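Local atomic coordinates of putative CRISPR-associated endoribonuclease-like protein Cas6 (Pyrococcus furiosus, PDB entry 3UFC), a protein that binds CRISPR RNA and belongs to the Cas6 family of the prokaryotic adaptive immune system, in which it is a putative endoribonuclease. Residues Asn23-Leu26 and Tyr27-Val31; Glu38-Ile41 and Val42-Leu45; Phe158-Arg161 and Leu162-Val165; Phe209-Tyr212 and Gly213-Glu216; Ile217-Phe220 and Gly221-Gly225. All coordinates share one frame; numbering follows the deposited sequence.

Overall arrangement
From the N terminus, contact 1 (23-26 with 27-31) forms the first two turns of helix 23-37, in the N-terminal Cas6 family region. Contact 2 (38-41 with 42-45) is the bend after that helix and the start of helix 42-46, whose Val42 and Leu45 pack on Val31 of contact 1. Contact 3 opens helix 158-174 in the C-terminal Cas6 family region, its centre about 27 Å from that of contact 1. Contact 4 turns strand 200-213 into helix 215-224, and contact 5 completes that helix; Tyr211 of contact 4 touches Ile217 and Ala218 of contact 5. Each contact is local and closes no long loop. The five follow in series, none nested or crossing.

Contact 1 of 5, residues Asn23-Leu26 and Tyr27-Val31; sequences NYEL and YSQIV
Tyr24 and Tyr27 meet on the first turns of helix 23-37, an alpha-helix of the ferredoxin-like N-terminal Cas6 family region. The tightly packed side holds Leu26, Tyr27 and Ile30. Leu26 CG lies 4.1 Å from Ile30 CD1 where the two side chains cross, and Phe102 of strand 101-104 touches both; Phe54 of strand 53-59 packs on Leu26 and Tyr27. The rings of Tyr24 and Tyr27 meet obliquely, planes at 41°, with CD1 of Tyr24 3.8 Å from CD2 of Tyr27.

The looser side carries Tyr24, Glu25, Ser28 and Gln29, all partly exposed. Glu25 and Gln29 run side by side; the Glu25 carboxylate is bonded through OE2 to Gly105 N, and Gln29 NE2 also reaches Lys103 O. Gln29 N and NE2 grip Glu25 O from opposite faces of its plane, NE2 standing well above that plane.

Ser28 turns OG beside its own backbone N (chi1 -60°), bringing it back to the preceding turn. There OG donates to Tyr24 O at 2.6 Å, while Ser28 N binds the same oxygen from the other face. A water links Tyr24 OH to Ser28 OG, and this OG sits 3.6 Å above one face of the Tyr24 ring, toward its rim.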
loop_
_atom_site.group_PDB
_atom_site.type_symbol
_atom_site.label_atom_id
_atom_site.label_comp_id
_atom_site.label_asym_id
_atom_site.label_seq_id
_atom_site.Cartn_x
_atom_site.Cartn_y
_atom_site.Cartn_z
ATOM N N ASN A 23 -4.038 -9.139 3.977
ATOM C CA ASN A 23 -4.363 -8.085 3.017
ATOM C C ASN A 23 -5.782 -8.027 2.471
ATOM O O ASN A 23 -6.438 -6.994 2.576
ATOM C CB ASN A 23 -3.372 -8.094 1.856
ATOM C CG ASN A 23 -2.040 -7.501 2.241
ATOM O OD1 ASN A 23 -1.249 -8.127 2.943
ATOM N ND2 ASN A 23 -1.792 -6.268 1.803
ATOM N N TYR A 24 -6.274 -9.116 1.895
ATOM C CA TYR A 24 -7.619 -9.076 1.331
ATOM C C TYR A 24 -8.701 -8.846 2.380
ATOM O O TYR A 24 -9.683 -8.150 2.117
ATOM C CB TYR A 24 -7.929 -10.361 0.558
ATOM C CG TYR A 24 -9.171 -10.235 -0.287
ATOM C CD1 TYR A 24 -9.199 -9.381 -1.387
ATOM C CD2 TYR A 24 -10.322 -10.956 0.017
ATOM C CE1 TYR A 24 -10.346 -9.245 -2.166
ATOM C CE2 TYR A 24 -11.476 -10.828 -0.758
ATOM C CZ TYR A 24 -11.479 -9.972 -1.846
ATOM O OH TYR A 24 -12.612 -9.847 -2.620
ATOM N N GLU A 25 -8.527 -9.435 3.558
ATOM C CA GLU A 25 -9.499 -9.274 4.636
ATOM C C GLU A 25 -9.530 -7.823 5.124
ATOM O O GLU A 25 -10.597 -7.259 5.361
ATOM C CB GLU A 25 -9.157 -10.206 5.804
ATOM C CG GLU A 25 -10.216 -10.204 6.900
ATOM C CD GLU A 25 -9.919 -11.179 8.027
ATOM O OE1 GLU A 25 -10.799 -11.353 8.898
ATOM O OE2 GLU A 25 -8.813 -11.765 8.048
ATOM N N LEU A 26 -8.351 -7.223 5.270
ATOM C CA LEU A 26 -8.246 -5.832 5.717
ATOM C C LEU A 26 -8.842 -4.909 4.651
ATOM O O LEU A 26 -9.653 -4.030 4.944
ATOM C CB LEU A 26 -6.775 -5.482 5.975
ATOM C CG LEU A 26 -6.449 -4.055 6.422
ATOM C CD1 LEU A 26 -7.346 -3.647 7.593
ATOM C CD2 LEU A 26 -4.976 -3.985 6.821
ATOM N N TYR A 27 -8.427 -5.123 3.408
ATOM C CA TYR A 27 -8.923 -4.363 2.263
ATOM C C TYR A 27 -10.451 -4.389 2.218
ATOM O O TYR A 27 -11.102 -3.355 2.061
ATOM C CB TYR A 27 -8.364 -4.985 0.977
ATOM C CG TYR A 27 -9.143 -4.681 -0.289
ATOM C CD1 TYR A 27 -9.097 -3.419 -0.879
ATOM C CD2 TYR A 27 -9.883 -5.680 -0.925
ATOM C CE1 TYR A 27 -9.764 -3.159 -2.080
ATOM C CE2 TYR A 27 -10.551 -5.431 -2.126
ATOM C CZ TYR A 27 -10.485 -4.172 -2.695
ATOM O OH TYR A 27 -11.116 -3.928 -3.890
ATOM N N SER A 28 -11.012 -5.588 2.343
ATOM C CA SER A 28 -12.459 -5.780 2.300
ATOM C C SER A 28 -13.191 -4.972 3.366
ATOM O O SER A 28 -14.203 -4.331 3.084
ATOM C CB SER A 28 -12.793 -7.267 2.471
ATOM O OG SER A 28 -12.202 -8.043 1.436
ATOM N N GLN A 29 -12.678 -5.001 4.591
ATOM C CA GLN A 29 -13.305 -4.271 5.684
ATOM C C GLN A 29 -13.258 -2.763 5.474
ATOM O O GLN A 29 -14.233 -2.066 5.751
ATOM C CB GLN A 29 -12.652 -4.651 7.012
ATOM C CG GLN A 29 -12.885 -6.111 7.381
ATOM C CD GLN A 29 -12.106 -6.532 8.607
ATOM O OE1 GLN A 29 -12.476 -6.211 9.733
ATOM N NE2 GLN A 29 -11.006 -7.243 8.391
ATOM N N ILE A 30 -12.133 -2.253 4.983
ATOM C CA ILE A 30 -12.016 -0.819 4.738
ATOM C C ILE A 30 -13.041 -0.412 3.677
ATOM O O ILE A 30 -13.772 0.570 3.846
ATOM C CB ILE A 30 -10.589 -0.442 4.252
ATOM C CG1 ILE A 30 -9.568 -0.765 5.339
ATOM C CG2 ILE A 30 -10.537 1.040 3.877
ATOM C CD1 ILE A 30 -8.107 -0.620 4.906
ATOM N N VAL A 31 -13.104 -1.176 2.588
ATOM C CA VAL A 31 -14.046 -0.879 1.512
ATOM C C VAL A 31 -15.491 -0.988 2.014
ATOM O O VAL A 31 -16.338 -0.150 1.695
ATOM C CB VAL A 31 -13.862 -1.842 0.313
ATOM C CG1 VAL A 31 -14.958 -1.601 -0.720
ATOM C CG2 VAL A 31 -12.481 -1.638 -0.317
HETATM O O HOH W 1 -13.877 -7.471 -1.298
#

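Contact 2 of 5, residues Glu38-Ile41 and Val42-Leu45; sequences EPRI and VKLL
Ile41 and Leu45 are joined where the chain leaves a tight bend and enters helix 42-46. Glu38 is extended (phi/psi -153°/88°), after which Pro39, Arg40 and Ile41 curl toward helical values. Ile41 N bonds to Glu38 O, Val42 N makes a weak bond to Pro39 O, and Leu45 N donates to Ile41 O at 2.9 Å.

On the apolar side Ile41 and Leu45 lie alongside each other, pointing the same way, with Ile41 CD1 4.1 Å from Leu45 CD2. Ile41 holds CG1 between its backbone N and carbonyl carbon (chi1 62°), which keeps the branch close to Val42 N and near Leu45. Ala34 of helix 23-37 touches both residues, and Val31 packs on Val42 and Leu45. A short linker between successive helices folds helix 42-46 back against helix 23-37.

The polar side is more exposed. Lys43 bends at its last two torsions and curls back toward the bend, where NZ donates to Arg40 O at 2.8 Å. A water accepts from Lys43 N and donates to Pro39 O at 2.6 Å, with a further weak bond from Lys43 NZ. Arg40 grips Glu38 side-on in a salt bridge. Its NE is 3.0 Å from Glu38 OE1, which lies in the guanidinium plane, and its NH2 reaches the syn lone pair of Glu38 OE2 at 2.6 Å. Glu38 OE1 also accepts Arg40 N, from the same face of the carboxylate as NE.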
loop_
_atom_site.group_PDB
_atom_site.type_symbol
_atom_site.label_atom_id
_atom_site.label_comp_id
_atom_site.label_asym_id
_atom_site.label_seq_id
_atom_site.Cartn_x
_atom_site.Cartn_y
_atom_site.Cartn_z
ATOM N N GLU A 38 -20.664 6.120 1.700
ATOM C CA GLU A 38 -20.717 6.684 0.358
ATOM C C GLU A 38 -20.493 5.576 -0.663
ATOM O O GLU A 38 -19.363 5.313 -1.076
ATOM C CB GLU A 38 -19.657 7.776 0.197
ATOM C CG GLU A 38 -19.614 8.402 -1.189
ATOM C CD GLU A 38 -20.985 8.822 -1.692
ATOM O OE1 GLU A 38 -21.795 7.934 -2.041
ATOM O OE2 GLU A 38 -21.254 10.039 -1.731
ATOM N N PRO A 39 -21.579 4.906 -1.079
ATOM C CA PRO A 39 -21.542 3.810 -2.051
ATOM C C PRO A 39 -20.867 4.172 -3.369
ATOM O O PRO A 39 -20.442 3.295 -4.114
ATOM C CB PRO A 39 -23.020 3.469 -2.241
ATOM C CG PRO A 39 -23.624 3.831 -0.920
ATOM C CD PRO A 39 -22.961 5.149 -0.627
ATOM N N ARG A 40 -20.761 5.467 -3.645
ATOM C CA ARG A 40 -20.159 5.931 -4.887
ATOM C C ARG A 40 -18.639 5.818 -4.988
ATOM O O ARG A 40 -18.093 5.867 -6.090
ATOM C CB ARG A 40 -20.595 7.374 -5.163
ATOM C CG ARG A 40 -22.027 7.472 -5.679
ATOM C CD ARG A 40 -22.518 8.904 -5.749
ATOM N NE ARG A 40 -22.649 9.493 -4.420
ATOM C CZ ARG A 40 -23.213 10.672 -4.180
ATOM N NH1 ARG A 40 -23.703 11.390 -5.182
ATOM N NH2 ARG A 40 -23.291 11.131 -2.939
ATOM N N ILE A 41 -17.950 5.667 -3.859
ATOM C CA ILE A 41 -16.495 5.548 -3.907
ATOM C C ILE A 41 -16.035 4.098 -3.886
ATOM O O ILE A 41 -14.838 3.825 -3.949
ATOM C CB ILE A 41 -15.798 6.282 -2.737
ATOM C CG1 ILE A 41 -16.216 5.665 -1.403
ATOM C CG2 ILE A 41 -16.103 7.770 -2.798
ATOM C CD1 ILE A 41 -15.423 6.198 -0.223
ATOM N N VAL A 42 -16.979 3.166 -3.797
ATOM C CA VAL A 42 -16.616 1.756 -3.779
ATOM C C VAL A 42 -15.932 1.376 -5.091
ATOM O O VAL A 42 -14.961 0.617 -5.095
ATOM C CB VAL A 42 -17.852 0.860 -3.567
ATOM C CG1 VAL A 42 -17.469 -0.604 -3.719
ATOM C CG2 VAL A 42 -18.432 1.104 -2.181
ATOM N N LYS A 43 -16.431 1.917 -6.200
ATOM C CA LYS A 43 -15.858 1.628 -7.512
ATOM C C LYS A 43 -14.409 2.114 -7.587
ATOM O O LYS A 43 -13.564 1.474 -8.214
ATOM C CB LYS A 43 -16.683 2.296 -8.621
ATOM C CG LYS A 43 -16.629 3.816 -8.615
ATOM C CD LYS A 43 -17.395 4.412 -9.792
ATOM C CE LYS A 43 -18.899 4.336 -9.582
ATOM N NZ LYS A 43 -19.344 5.243 -8.480
ATOM N N LEU A 44 -14.123 3.247 -6.951
ATOM C CA LEU A 44 -12.766 3.788 -6.949
ATOM C C LEU A 44 -11.873 2.944 -6.050
ATOM O O LEU A 44 -10.717 2.665 -6.374
ATOM C CB LEU A 44 -12.764 5.234 -6.448
ATOM C CG LEU A 44 -13.678 6.222 -7.171
ATOM C CD1 LEU A 44 -13.401 7.632 -6.651
ATOM C CD2 LEU A 44 -13.439 6.150 -8.677
ATOM N N LEU A 45 -12.420 2.546 -4.909
ATOM C CA LEU A 45 -11.690 1.737 -3.947
ATOM C C LEU A 45 -11.298 0.368 -4.486
ATOM O O LEU A 45 -10.216 -0.132 -4.176
ATOM C CB LEU A 45 -12.530 1.558 -2.681
ATOM C CG LEU A 45 -12.254 2.416 -1.442
ATOM C CD1 LEU A 45 -11.718 3.778 -1.816
ATOM C CD2 LEU A 45 -13.546 2.522 -0.632
HETATM O O HOH W 2 -19.257 2.618 -6.351
#

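Contact 3 of 5, residues Phe158-Arg161 and Leu162-Val165; sequences FLDR and LRKV
Leu159 lies against the guanidinium group of Arg163 one turn further on, its CD2 3.2 Å above one face of the flat group and offset toward the rim. The Arg163 chain is extended from CG to NE and crosses the leucine at a slant. Its nitrogens are satisfied by different partners. NE donates to Phe183 O on strand 183-197, its strongest polar partner. NH1 forms a salt bridge with Asp160 OD1 at 3.2 Å, its hydrogen bond weak at an N-H...O angle of 131°, with the carboxylate and guanidinium planes 43° apart. NH2 is hydrogen-bonded too, beyond this stretch of helix.

The backbone polar atoms are paired in the regular i to i+4 manner of an alpha-helix, here the opening turns of helix 158-174 in the C-terminal Cas6 family region. Leu162 N donates to Phe158 O at 2.7 Å and Arg163 N to Leu159 O at 2.8 Å. Lys164 N bonds to Asp160 O, and Val165 N to Arg161 O.

Arg161 bends at chi2 and chi3 and runs alongside Lys164, both pointing the same way. Their like charges are modelled so close together that the exact placement of the two ends is doubtful. Arg161 NH1 has a weak bond to Arg137 O.

On the buried face Phe158 and Leu162 lie side by side, CE2 of Phe158 4.1 Å from CD2 of Leu162. Val136 of strand 136-142 touches both, while strand 183-197 offers Ile185 to Phe158 and Phe183 to Leu162.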
loop_
_atom_site.group_PDB
_atom_site.type_symbol
_atom_site.label_atom_id
_atom_site.label_comp_id
_atom_site.label_asym_id
_atom_site.label_seq_id
_atom_site.Cartn_x
_atom_site.Cartn_y
_atom_site.Cartn_z
ATOM N N PHE A 158 12.341 -4.615 -14.465
ATOM C CA PHE A 158 11.721 -3.898 -13.346
ATOM C C PHE A 158 11.429 -2.422 -13.622
ATOM O O PHE A 158 10.269 -1.995 -13.620
ATOM C CB PHE A 158 12.598 -4.004 -12.093
ATOM C CG PHE A 158 11.967 -3.407 -10.856
ATOM C CD1 PHE A 158 11.053 -4.133 -10.103
ATOM C CD2 PHE A 158 12.275 -2.111 -10.458
ATOM C CE1 PHE A 158 10.454 -3.576 -8.971
ATOM C CE2 PHE A 158 11.680 -1.543 -9.326
ATOM C CZ PHE A 158 10.772 -2.274 -8.584
ATOM N N LEU A 159 12.481 -1.644 -13.857
ATOM C CA LEU A 159 12.322 -0.217 -14.095
ATOM C C LEU A 159 11.349 0.119 -15.222
ATOM O O LEU A 159 10.441 0.924 -15.029
ATOM C CB LEU A 159 13.683 0.439 -14.364
ATOM C CG LEU A 159 13.616 1.954 -14.601
ATOM C CD1 LEU A 159 12.947 2.626 -13.412
ATOM C CD2 LEU A 159 15.016 2.510 -14.817
ATOM N N ASP A 160 11.525 -0.483 -16.395
ATOM C CA ASP A 160 10.619 -0.197 -17.505
ATOM C C ASP A 160 9.186 -0.587 -17.176
ATOM O O ASP A 160 8.244 0.114 -17.554
ATOM C CB ASP A 160 11.076 -0.900 -18.784
ATOM C CG ASP A 160 12.277 -0.224 -19.413
ATOM O OD1 ASP A 160 12.449 0.996 -19.195
ATOM O OD2 ASP A 160 13.039 -0.900 -20.132
ATOM N N ARG A 161 9.019 -1.706 -16.478
ATOM C CA ARG A 161 7.684 -2.140 -16.085
ATOM C C ARG A 161 7.089 -1.138 -15.082
ATOM O O ARG A 161 5.926 -0.751 -15.198
ATOM C CB ARG A 161 7.739 -3.530 -15.457
ATOM C CG ARG A 161 7.955 -4.664 -16.449
ATOM C CD ARG A 161 6.626 -5.194 -16.956
ATOM N NE ARG A 161 6.196 -4.563 -18.195
ATOM C CZ ARG A 161 4.969 -4.677 -18.697
ATOM N NH1 ARG A 161 4.052 -5.389 -18.056
ATOM N NH2 ARG A 161 4.669 -4.098 -19.853
ATOM N N LEU A 162 7.889 -0.718 -14.104
ATOM C CA LEU A 162 7.407 0.237 -13.106
ATOM C C LEU A 162 7.012 1.539 -13.808
ATOM O O LEU A 162 5.964 2.117 -13.523
ATOM C CB LEU A 162 8.484 0.511 -12.049
ATOM C CG LEU A 162 8.114 1.542 -10.965
ATOM C CD1 LEU A 162 6.863 1.087 -10.215
ATOM C CD2 LEU A 162 9.277 1.720 -10.000
ATOM N N ARG A 163 7.846 1.989 -14.744
ATOM C CA ARG A 163 7.555 3.211 -15.475
ATOM C C ARG A 163 6.213 3.129 -16.192
ATOM O O ARG A 163 5.396 4.040 -16.083
ATOM C CB ARG A 163 8.655 3.500 -16.491
ATOM C CG ARG A 163 9.960 3.960 -15.884
ATOM C CD ARG A 163 11.074 3.910 -16.921
ATOM N NE ARG A 163 12.288 4.562 -16.445
ATOM C CZ ARG A 163 13.458 4.509 -17.068
ATOM N NH1 ARG A 163 13.576 3.827 -18.200
ATOM N NH2 ARG A 163 14.510 5.135 -16.559
ATOM N N LYS A 164 5.981 2.034 -16.914
ATOM C CA LYS A 164 4.729 1.868 -17.648
ATOM C C LYS A 164 3.525 1.825 -16.718
ATOM O O LYS A 164 2.498 2.447 -16.987
ATOM C CB LYS A 164 4.744 0.582 -18.482
ATOM C CG LYS A 164 3.539 0.471 -19.401
ATOM C CD LYS A 164 3.313 -0.949 -19.901
ATOM C CE LYS A 164 2.787 -1.834 -18.785
ATOM N NZ LYS A 164 2.278 -3.133 -19.301
ATOM N N VAL A 165 3.649 1.066 -15.636
ATOM C CA VAL A 165 2.570 0.951 -14.670
ATOM C C VAL A 165 2.187 2.325 -14.109
ATOM O O VAL A 165 1.009 2.669 -14.051
ATOM C CB VAL A 165 2.969 0.020 -13.503
ATOM C CG1 VAL A 165 1.970 0.143 -12.362
ATOM C CG2 VAL A 165 3.011 -1.417 -13.993
#

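Contact 4 of 5, residues Phe209-Tyr212 and Gly213-Glu216; sequences FRYY and GSKE
Tyr211, Gly213 and Tyr212 carry most of this turn, where strand 200-213 ends and helix 215-224 begins. Tyr211 reaches forward past Gly213 to the start of the helix: with CG anti to the backbone N (chi1 173°) its ring lies beside the backbone of Gly213, CE2 3.8 Å from Gly213 C. Its hydroxyl then donates to Ser214 O at 2.5 Å. That oxygen is met in its carbonyl plane, on a lone pair, and lies near the plane of the tyrosine ring, at its edge.

Gly213 has phi/psi of 135°/-145°, a backbone conformation open mainly to glycine, which lets the chain turn out of the strand. The CB of Tyr212 points away from the turn, and its hydroxyl is hydrogen-bonded to Glu186 of strand 183-197.

Ser214 is the N-cap: OG accepts from Ile217 N, the classic cap of a first helical turn, and also binds Asp180 O.

Strand 200-213 is flanked here by strands 125-130 and 183-197: Tyr211 pairs through its backbone with Asn126, and Tyr212 with Arg184. The Tyr211 ring meets that of Phe183 of strand 183-197, and its side chain also touches Ile217 and Ala218 of helix 215-224.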
loop_
_atom_site.group_PDB
_atom_site.type_symbol
_atom_site.label_atom_id
_atom_site.label_comp_id
_atom_site.label_asym_id
_atom_site.label_seq_id
_atom_site.Cartn_x
_atom_site.Cartn_y
_atom_site.Cartn_z
ATOM N N PHE A 209 14.738 3.327 -1.684
ATOM C CA PHE A 209 15.337 3.689 -2.956
ATOM C C PHE A 209 15.315 5.180 -3.173
ATOM O O PHE A 209 14.445 5.880 -2.660
ATOM C CB PHE A 209 14.605 3.008 -4.123
ATOM C CG PHE A 209 13.147 3.392 -4.249
ATOM C CD1 PHE A 209 12.189 2.847 -3.394
ATOM C CD2 PHE A 209 12.731 4.281 -5.236
ATOM C CE1 PHE A 209 10.837 3.183 -3.524
ATOM C CE2 PHE A 209 11.385 4.621 -5.373
ATOM C CZ PHE A 209 10.436 4.065 -4.511
ATOM N N ARG A 210 16.289 5.666 -3.934
ATOM C CA ARG A 210 16.348 7.083 -4.247
ATOM C C ARG A 210 15.689 7.223 -5.616
ATOM O O ARG A 210 16.032 6.508 -6.556
ATOM C CB ARG A 210 17.805 7.573 -4.287
ATOM C CG ARG A 210 17.933 9.070 -4.541
ATOM C CD ARG A 210 19.375 9.577 -4.456
ATOM N NE ARG A 210 19.894 9.615 -3.091
ATOM C CZ ARG A 210 20.670 8.680 -2.555
ATOM N NH1 ARG A 210 21.028 7.621 -3.267
ATOM N NH2 ARG A 210 21.094 8.807 -1.306
ATOM N N TYR A 211 14.722 8.128 -5.707
ATOM C CA TYR A 211 13.982 8.385 -6.941
ATOM C C TYR A 211 14.507 9.653 -7.615
ATOM O O TYR A 211 14.697 10.669 -6.948
ATOM C CB TYR A 211 12.495 8.569 -6.599
ATOM C CG TYR A 211 11.597 9.002 -7.745
ATOM C CD1 TYR A 211 10.750 8.091 -8.376
ATOM C CD2 TYR A 211 11.562 10.330 -8.166
ATOM C CE1 TYR A 211 9.883 8.493 -9.394
ATOM C CE2 TYR A 211 10.700 10.743 -9.184
ATOM C CZ TYR A 211 9.863 9.820 -9.791
ATOM O OH TYR A 211 8.993 10.232 -10.774
ATOM N N TYR A 212 14.731 9.588 -8.928
ATOM C CA TYR A 212 15.206 10.740 -9.707
ATOM C C TYR A 212 14.264 11.005 -10.874
ATOM O O TYR A 212 14.011 10.108 -11.678
ATOM C CB TYR A 212 16.587 10.491 -10.330
ATOM C CG TYR A 212 17.744 10.350 -9.374
ATOM C CD1 TYR A 212 18.009 9.140 -8.743
ATOM C CD2 TYR A 212 18.600 11.428 -9.129
ATOM C CE1 TYR A 212 19.098 8.998 -7.894
ATOM C CE2 TYR A 212 19.693 11.298 -8.278
ATOM C CZ TYR A 212 19.935 10.080 -7.665
ATOM O OH TYR A 212 21.011 9.945 -6.821
ATOM N N GLY A 213 13.756 12.224 -10.994
ATOM C CA GLY A 213 12.899 12.496 -12.135
ATOM C C GLY A 213 11.600 13.244 -11.948
ATOM O O GLY A 213 11.490 14.150 -11.125
ATOM N N SER A 214 10.616 12.844 -12.743
ATOM C CA SER A 214 9.296 13.449 -12.751
ATOM C C SER A 214 8.688 13.665 -11.376
ATOM O O SER A 214 8.466 12.719 -10.627
ATOM C CB SER A 214 8.340 12.599 -13.586
ATOM O OG SER A 214 7.007 13.058 -13.440
ATOM N N LYS A 215 8.403 14.924 -11.063
ATOM C CA LYS A 215 7.807 15.275 -9.786
ATOM C C LYS A 215 6.349 14.816 -9.743
ATOM O O LYS A 215 5.865 14.393 -8.693
ATOM C CB LYS A 215 7.913 16.791 -9.568
ATOM C CG LYS A 215 7.335 17.284 -8.259
ATOM C CD LYS A 215 8.039 18.559 -7.791
ATOM C CE LYS A 215 7.993 19.664 -8.833
ATOM N NZ LYS A 215 8.767 20.871 -8.396
ATOM N N GLU A 216 5.660 14.889 -10.886
ATOM C CA GLU A 216 4.263 14.458 -10.981
ATOM C C GLU A 216 4.135 12.976 -10.626
ATOM O O GLU A 216 3.233 12.577 -9.889
ATOM C CB GLU A 216 3.723 14.668 -12.402
ATOM C CG GLU A 216 3.647 16.120 -12.860
ATOM C CD GLU A 216 3.588 16.246 -14.379
ATOM O OE1 GLU A 216 2.475 16.322 -14.946
ATOM O OE2 GLU A 216 4.667 16.256 -15.009
#

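Contact 5 of 5, residues Ile217-Phe220 and Gly221-Gly225; sequences IAKF and GYENG
Lys219 and Glu223 form a salt bridge one turn apart, NZ to OE2 at 2.7 Å. The lysine chain is extended until its last torsion bends (chi4 -64°), which turns NZ toward the carboxylate. It meets OE2 on the syn side, 33° out of the carboxylate plane. Glu223 leans back along the helix, its CG 3.1 Å from Lys219 O.

Four i to i+4 backbone bonds build the helix here. Gly221 N donates to Ile217 O, Tyr222 N to Ala218 O, Glu223 N to Lys219 O, and Asn224 N to Phe220 O at 2.7 Å. The helix ends at Gly225, which has a positive phi and whose N makes a weak bond to Gly221 O.

Asn224 crosses Phe220 with its amide turned steeply to the ring, the planes 71° apart. ND2 sits 3.2 Å above one face, toward the rim at CE1. OD1 accepts from Ser84 N, the amide's strongest polar partner, and ND2 has a hydrogen-bond partner of its own, which together hold the amide over the ring.

Helix 158-174 lies against Phe220 of helix 215-224 through Met166, Arg169 and Val173, with Tyr170 meeting its ring, and against Ile217 through Leu167; Arg169 also holds the carbonyls of Asn224 and Gly225. Strand 125-130 supplies Asn126 to Ala218 and Phe128 to Tyr222, whose ring also makes a cation-pi contact with Arg4 of strand 3-11.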
loop_
_atom_site.group_PDB
_atom_site.type_symbol
_atom_site.label_atom_id
_atom_site.label_comp_id
_atom_site.label_asym_id
_atom_site.label_seq_id
_atom_site.Cartn_x
_atom_site.Cartn_y
_atom_site.Cartn_z
ATOM N N ILE A 217 5.039 12.157 -11.149
ATOM C CA ILE A 217 4.982 10.726 -10.877
ATOM C C ILE A 217 5.407 10.408 -9.447
ATOM O O ILE A 217 4.857 9.506 -8.821
ATOM C CB ILE A 217 5.847 9.923 -11.892
ATOM C CG1 ILE A 217 5.204 10.003 -13.280
ATOM C CG2 ILE A 217 5.958 8.462 -11.456
ATOM C CD1 ILE A 217 5.993 9.324 -14.373
ATOM N N ALA A 218 6.381 11.149 -8.929
ATOM C CA ALA A 218 6.842 10.931 -7.562
ATOM C C ALA A 218 5.699 11.242 -6.588
ATOM O O ALA A 218 5.469 10.514 -5.619
ATOM C CB ALA A 218 8.042 11.827 -7.265
ATOM N N LYS A 219 4.984 12.326 -6.860
ATOM C CA LYS A 219 3.865 12.739 -6.025
ATOM C C LYS A 219 2.739 11.713 -6.107
ATOM O O LYS A 219 2.114 11.379 -5.097
ATOM C CB LYS A 219 3.363 14.111 -6.472
ATOM C CG LYS A 219 2.283 14.702 -5.585
ATOM C CD LYS A 219 2.013 16.158 -5.958
ATOM C CE LYS A 219 0.983 16.797 -5.030
ATOM N NZ LYS A 219 -0.360 16.157 -5.129
ATOM N N PHE A 220 2.489 11.209 -7.312
ATOM C CA PHE A 220 1.445 10.208 -7.516
ATOM C C PHE A 220 1.773 8.929 -6.743
ATOM O O PHE A 220 0.901 8.341 -6.105
ATOM C CB PHE A 220 1.311 9.877 -9.001
ATOM C CG PHE A 220 0.168 8.948 -9.309
ATOM C CD1 PHE A 220 -1.116 9.446 -9.505
ATOM C CD2 PHE A 220 0.376 7.575 -9.396
ATOM C CE1 PHE A 220 -2.183 8.588 -9.782
ATOM C CE2 PHE A 220 -0.687 6.704 -9.674
ATOM C CZ PHE A 220 -1.966 7.212 -9.867
ATOM N N GLY A 221 3.032 8.497 -6.812
ATOM C CA GLY A 221 3.442 7.288 -6.110
ATOM C C GLY A 221 3.418 7.472 -4.601
ATOM O O GLY A 221 3.112 6.545 -3.845
ATOM N N TYR A 222 3.753 8.678 -4.160
ATOM C CA TYR A 222 3.754 8.991 -2.739
ATOM C C TYR A 222 2.327 8.968 -2.197
ATOM O O TYR A 222 2.075 8.433 -1.122
ATOM C CB TYR A 222 4.363 10.377 -2.505
ATOM C CG TYR A 222 4.391 10.802 -1.050
ATOM C CD1 TYR A 222 5.177 10.125 -0.120
ATOM C CD2 TYR A 222 3.651 11.899 -0.613
ATOM C CE1 TYR A 222 5.231 10.533 1.222
ATOM C CE2 TYR A 222 3.695 12.316 0.721
ATOM C CZ TYR A 222 4.488 11.630 1.628
ATOM O OH TYR A 222 4.557 12.067 2.932
ATOM N N GLU A 223 1.391 9.527 -2.958
ATOM C CA GLU A 223 0.004 9.585 -2.517
ATOM C C GLU A 223 -0.819 8.329 -2.786
ATOM O O GLU A 223 -1.672 7.976 -1.970
ATOM C CB GLU A 223 -0.697 10.794 -3.149
ATOM C CG GLU A 223 0.060 12.107 -2.956
ATOM C CD GLU A 223 -0.618 13.295 -3.630
ATOM O OE1 GLU A 223 -1.256 13.117 -4.689
ATOM O OE2 GLU A 223 -0.492 14.420 -3.107
ATOM N N ASN A 224 -0.573 7.662 -3.918
ATOM C CA ASN A 224 -1.332 6.460 -4.273
ATOM C C ASN A 224 -0.546 5.157 -4.302
ATOM O O ASN A 224 -1.087 4.121 -4.691
ATOM C CB ASN A 224 -2.024 6.643 -5.630
ATOM C CG ASN A 224 -2.999 7.795 -5.628
ATOM O OD1 ASN A 224 -3.813 7.926 -4.714
ATOM N ND2 ASN A 224 -2.930 8.636 -6.655
ATOM N N GLY A 225 0.716 5.208 -3.887
ATOM C CA GLY A 225 1.549 4.022 -3.873
ATOM C C GLY A 225 2.294 3.805 -5.188
ATOM O O GLY A 225 1.844 4.253 -6.244
#